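Local coordinates for MarR Like Protein, TVG0766549 (Thermoplasma volcanium, PDB 3LFK) that is of unknown function, was once reported as a mechanosensitive channel, and probably acts as a MarR-like, DNA-binding transcriptional regulator, at residues 41-45 with 57-63. Sequence-based numbering, arbitrary orientation.
Sequences LLLFL and IKNETGL
In this winged helix-turn-helix domain, helix 36-47 packs through Leu41, Phe44 and Leu45 on helix 54-60, which with helix 66-76 probably forms the helix-turn-helix pair; residues 61-63 begin the turn between them. No hydrogen bond links the segments, which bury 300 Å² between them; the closest CA atoms, of Leu41 and Thr61, are 7.0 Å apart. Leu41 (t, p) sets CD1 4.0 Å from Ile57 CG2 and 3.9 Å from Thr61 CG2, while its CB meets Leu63 CD1 at 4.2 Å; Val69, Leu70 and Leu73 of helix 66-76 also touch it. Phe44 (chi1 t) has its CA-to-CB bond toward 57-63, its CZ 3.9 Å from Glu60 CB, and Thr61 CG2 makes a CH-pi contact 3.8 Å from the ring centroid. One turn of regular helix after Leu41 (Leu45 N to Leu41 O, 3.0 Å), Leu45 (m, t) brings CD2 within 3.8 Å of Ile57 CD1. Gly62, at positive phi, breaks the helical course. Thr61 (p) OG1 donates to Ile57 O at 3.2 Å and, in an ST turn, accepts from Leu63 N at 3.3 Å.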
loop_
_atom_site.group_PDB
_atom_site.type_symbol
_atom_site.label_atom_id
_atom_site.label_comp_id
_atom_site.label_asym_id
_atom_site.label_seq_id
_atom_site.Cartn_x
_atom_site.Cartn_y
_atom_site.Cartn_z
ATOM N N LEU A 41 4.454 -4.794 1.174
ATOM C CA LEU A 41 5.209 -3.729 0.552
ATOM C C LEU A 41 4.515 -2.363 0.687
ATOM O O LEU A 41 5.154 -1.359 0.920
ATOM C CB LEU A 41 5.459 -4.034 -0.927
ATOM C CG LEU A 41 6.269 -2.921 -1.604
ATOM C CD1 LEU A 41 7.643 -2.717 -0.931
ATOM C CD2 LEU A 41 6.461 -3.279 -3.072
ATOM N N LEU A 42 3.200 -2.334 0.496
ATOM C CA LEU A 42 2.460 -1.084 0.622
ATOM C C LEU A 42 2.638 -0.481 2.024
ATOM O O LEU A 42 2.830 0.727 2.171
ATOM C CB LEU A 42 0.969 -1.344 0.328
ATOM C CG LEU A 42 0.065 -0.111 0.326
ATOM C CD1 LEU A 42 0.360 0.721 -0.893
ATOM C CD2 LEU A 42 -1.405 -0.551 0.319
ATOM N N LEU A 43 2.549 -1.328 3.047
ATOM C CA LEU A 43 2.701 -0.852 4.421
ATOM C C LEU A 43 4.153 -0.448 4.686
ATOM O O LEU A 43 4.412 0.472 5.464
ATOM C CB LEU A 43 2.249 -1.934 5.423
ATOM C CG LEU A 43 0.764 -2.291 5.332
ATOM C CD1 LEU A 43 0.400 -3.287 6.432
ATOM C CD2 LEU A 43 -0.076 -1.050 5.441
ATOM N N PHE A 44 5.094 -1.121 4.042
ATOM C CA PHE A 44 6.499 -0.757 4.217
ATOM C C PHE A 44 6.664 0.672 3.678
ATOM O O PHE A 44 7.283 1.526 4.303
ATOM C CB PHE A 44 7.387 -1.739 3.449
ATOM C CG PHE A 44 8.842 -1.352 3.412
ATOM C CD1 PHE A 44 9.709 -1.747 4.428
ATOM C CD2 PHE A 44 9.342 -0.591 2.359
ATOM C CE1 PHE A 44 11.057 -1.381 4.384
ATOM C CE2 PHE A 44 10.684 -0.224 2.304
ATOM C CZ PHE A 44 11.543 -0.619 3.322
ATOM N N LEU A 45 6.102 0.952 2.508
ATOM C CA LEU A 45 6.209 2.277 1.937
ATOM C C LEU A 45 5.537 3.321 2.834
ATOM O O LEU A 45 6.067 4.421 3.016
ATOM C CB LEU A 45 5.577 2.299 0.526
ATOM C CG LEU A 45 6.330 1.424 -0.496
ATOM C CD1 LEU A 45 5.487 1.292 -1.787
ATOM C CD2 LEU A 45 7.675 2.049 -0.833
ATOM N N ILE A 57 14.101 -0.494 -1.012
ATOM C CA ILE A 57 13.072 -1.507 -1.191
ATOM C C ILE A 57 13.721 -2.857 -1.487
ATOM O O ILE A 57 13.295 -3.881 -0.972
ATOM C CB ILE A 57 12.117 -1.092 -2.324
ATOM C CG1 ILE A 57 11.279 0.084 -1.836
ATOM C CG2 ILE A 57 11.226 -2.270 -2.752
ATOM C CD1 ILE A 57 10.509 0.769 -2.932
ATOM N N LYS A 58 14.781 -2.846 -2.284
ATOM C CA LYS A 58 15.474 -4.080 -2.622
ATOM C C LYS A 58 16.167 -4.692 -1.431
ATOM O O LYS A 58 16.155 -5.909 -1.245
ATOM C CB LYS A 58 16.513 -3.820 -3.703
ATOM C CG LYS A 58 15.945 -3.436 -5.029
ATOM C CD LYS A 58 17.055 -3.428 -6.055
ATOM C CE LYS A 58 16.524 -3.138 -7.434
ATOM N NZ LYS A 58 17.591 -3.311 -8.459
ATOM N N ASN A 59 16.772 -3.839 -0.618
ATOM C CA ASN A 59 17.527 -4.299 0.537
ATOM C C ASN A 59 16.739 -4.660 1.780
ATOM O O ASN A 59 17.066 -5.627 2.474
ATOM C CB ASN A 59 18.557 -3.230 0.974
ATOM C CG ASN A 59 19.577 -2.883 -0.105
ATOM O OD1 ASN A 59 19.776 -3.624 -1.070
ATOM N ND2 ASN A 59 20.246 -1.742 0.072
ATOM N N GLU A 60 15.678 -3.907 2.039
ATOM C CA GLU A 60 14.971 -4.027 3.297
ATOM C C GLU A 60 13.625 -4.722 3.476
ATOM O O GLU A 60 13.178 -4.891 4.609
ATOM C CB GLU A 60 14.849 -2.611 3.854
ATOM C CG GLU A 60 16.171 -1.847 3.926
ATOM C CD GLU A 60 15.989 -0.371 4.231
ATOM O OE1 GLU A 60 15.071 -0.018 4.999
ATOM O OE2 GLU A 60 16.783 0.442 3.714
ATOM N N THR A 61 12.971 -5.131 2.398
ATOM C CA THR A 61 11.644 -5.721 2.559
ATOM C C THR A 61 11.537 -7.215 2.785
ATOM O O THR A 61 10.495 -7.692 3.231
ATOM C CB THR A 61 10.791 -5.442 1.369
ATOM O OG1 THR A 61 11.361 -6.135 0.254
ATOM C CG2 THR A 61 10.725 -3.942 1.102
ATOM N N GLY A 62 12.582 -7.954 2.448
ATOM C CA GLY A 62 12.532 -9.394 2.630
ATOM C C GLY A 62 11.827 -10.108 1.491
ATOM O O GLY A 62 11.493 -11.289 1.608
ATOM N N LEU A 63 11.601 -9.396 0.388
ATOM C CA LEU A 63 10.934 -9.960 -0.777
ATOM C C LEU A 63 11.913 -10.524 -1.789
ATOM O O LEU A 63 12.965 -9.949 -2.038
ATOM C CB LEU A 63 10.078 -8.884 -1.466
ATOM C CG LEU A 63 8.928 -8.289 -0.646
ATOM C CD1 LEU A 63 8.391 -7.025 -1.340
ATOM C CD2 LEU A 63 7.812 -9.315 -0.503
#